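Local coordinates for UPF0237 protein SP_0238 (Streptococcus pneumoniae, PDB 1ZPV), which is of unknown function but forms a homodimer with an ACT-domain fold, a module that in many relatives binds small regulatory ligands such as amino acids, at residues C[8-13]-C[45-50]. Sequence-based numbering, arbitrary orientation.
Sequences ITVVGK and FTMMAV
Six main-chain hydrogen bonds join strand 8-12 to strand 45-50, parts of the two central antiparallel strands of the ACT domain's four-stranded sheet. They come as three reciprocal pairs. At one end I8 N gives a nearly straight bond to A49 O (2.7 Å, 177° at the hydrogen), arriving almost along the C=O axis, and A49 N returns one to I8 O in the carbonyl plane. V10 and M47 exchange the middle pair: V10 N meets M47 O in plane, whereas M47 N reaches V10 O from above the carbonyl plane. G12 and F45 close the series, with F45 N to G12 O at 2.8 Å. I8 O and V10 O each take a further CA-H contact, from M48 CA and T46 CA. The alternate residues bond outward, T9 and V11 to N78 and K76, T46 and M48 to T39 and S37, and T46 OG1 also reaches T39 O. The selenomethionine M47 runs alongside V10, its CG set between its own N and C (chi1 55°), which lays it against V10 CB at 3.5 Å; M47 and F45 continue onto helix 18-28. K13 NZ makes salt bridges to E43 OE1 and to E86 OE2 of the second subunit. With the strands' main chains bonded to each other and to strands 75-81 and 32-41, M47 and F45 are left to pack on the helix, and V11, M48 and V50 on the second subunit.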
loop_
_atom_site.group_PDB
_atom_site.type_symbol
_atom_site.label_atom_id
_atom_site.label_comp_id
_atom_site.label_asym_id
_atom_site.label_seq_id
_atom_site.Cartn_x
_atom_site.Cartn_y
_atom_site.Cartn_z
ATOM N N ILE C 8 -7.585 2.904 11.938
ATOM C CA ILE C 8 -6.521 3.804 12.327
ATOM C C ILE C 8 -5.278 3.433 11.539
ATOM O O ILE C 8 -4.897 2.247 11.434
ATOM C CB ILE C 8 -6.210 3.707 13.840
ATOM C CG1 ILE C 8 -7.437 4.086 14.674
ATOM C CG2 ILE C 8 -4.911 4.517 14.225
ATOM C CD1 ILE C 8 -7.208 4.014 16.266
ATOM N N THR C 9 -4.621 4.438 11.001
ATOM C CA THR C 9 -3.417 4.155 10.246
ATOM C C THR C 9 -2.304 5.033 10.786
ATOM O O THR C 9 -2.517 6.202 11.176
ATOM C CB THR C 9 -3.634 4.323 8.722
ATOM O OG1 THR C 9 -4.084 5.628 8.454
ATOM C CG2 THR C 9 -4.725 3.391 8.229
ATOM N N VAL C 10 -1.115 4.458 10.831
ATOM C CA VAL C 10 0.030 5.119 11.431
ATOM C C VAL C 10 1.244 5.000 10.509
ATOM O O VAL C 10 1.507 3.916 9.954
ATOM C CB VAL C 10 0.396 4.449 12.815
ATOM C CG1 VAL C 10 1.632 5.113 13.410
ATOM C CG2 VAL C 10 -0.810 4.455 13.781
ATOM N N VAL C 11 1.968 6.119 10.347
ATOM C CA VAL C 11 3.173 6.193 9.532
ATOM C C VAL C 11 4.204 7.001 10.287
ATOM O O VAL C 11 3.904 8.116 10.783
ATOM C CB VAL C 11 2.967 6.931 8.166
ATOM C CG1 VAL C 11 4.304 6.882 7.321
ATOM C CG2 VAL C 11 1.836 6.346 7.400
ATOM N N GLY C 12 5.409 6.454 10.368
ATOM C CA GLY C 12 6.542 7.187 10.900
ATOM C C GLY C 12 7.845 6.600 10.403
ATOM O O GLY C 12 7.843 5.608 9.679
ATOM N N LYS C 13 8.958 7.176 10.841
ATOM C CA LYS C 13 10.286 6.743 10.383
ATOM C C LYS C 13 10.810 5.521 11.150
ATOM O O LYS C 13 11.509 4.677 10.584
ATOM C CB LYS C 13 11.310 7.878 10.548
ATOM C CG LYS C 13 11.230 8.998 9.547
ATOM C CD LYS C 13 11.039 8.529 8.105
ATOM C CE LYS C 13 12.288 7.932 7.477
ATOM N NZ LYS C 13 13.390 8.909 7.411
ATOM N N PHE C 45 7.958 2.882 9.222
ATOM C CA PHE C 45 7.250 1.904 10.010
ATOM C C PHE C 45 5.786 2.255 9.905
ATOM O O PHE C 45 5.419 3.421 10.043
ATOM C CB PHE C 45 7.681 1.937 11.487
ATOM C CG PHE C 45 6.897 0.980 12.334
ATOM C CD1 PHE C 45 7.046 -0.401 12.150
ATOM C CD2 PHE C 45 5.969 1.438 13.278
ATOM C CE1 PHE C 45 6.307 -1.300 12.901
ATOM C CE2 PHE C 45 5.202 0.494 14.057
ATOM C CZ PHE C 45 5.374 -0.841 13.852
ATOM N N THR C 46 4.947 1.263 9.633
ATOM C CA THR C 46 3.536 1.513 9.465
ATOM C C THR C 46 2.703 0.521 10.286
ATOM O O THR C 46 3.124 -0.609 10.524
ATOM C CB THR C 46 3.110 1.398 8.005
ATOM O OG1 THR C 46 3.067 0.018 7.639
ATOM C CG2 THR C 46 4.093 2.162 7.073
HETATM N N MSE C 47 1.561 0.966 10.782
HETATM C CA MSE C 47 0.655 -0.021 11.388
HETATM C C MSE C 47 -0.742 0.384 11.041
HETATM O O MSE C 47 -0.993 1.542 10.681
HETATM C CB MSE C 47 0.862 -0.178 12.909
HETATM C CG MSE C 47 0.768 1.043 13.674
HETATM SE SE MSE C 47 1.232 0.818 15.565
HETATM C CE MSE C 47 -0.233 0.132 16.132
HETATM N N MSE C 48 -1.642 -0.572 11.119
HETATM C CA MSE C 48 -3.039 -0.284 10.917
HETATM C C MSE C 48 -3.830 -1.078 11.928
HETATM O O MSE C 48 -3.423 -2.200 12.300
HETATM C CB MSE C 48 -3.422 -0.599 9.481
HETATM C CG MSE C 48 -2.822 0.410 8.495
HETATM SE SE MSE C 48 -3.492 0.233 6.700
HETATM C CE MSE C 48 -3.186 1.922 6.015
ATOM N N ALA C 49 -4.919 -0.481 12.422
ATOM C CA ALA C 49 -5.748 -1.127 13.434
ATOM C C ALA C 49 -7.209 -0.807 13.168
ATOM O O ALA C 49 -7.555 0.304 12.754
ATOM C CB ALA C 49 -5.381 -0.694 14.851
ATOM N N VAL C 50 -8.043 -1.794 13.404
ATOM C CA VAL C 50 -9.482 -1.608 13.337
ATOM C C VAL C 50 -9.915 -1.644 14.776
ATOM O O VAL C 50 -9.609 -2.600 15.501
ATOM C CB VAL C 50 -10.201 -2.706 12.503
ATOM C CG1 VAL C 50 -11.755 -2.680 12.740
ATOM C CG2 VAL C 50 -9.912 -2.530 11.012
#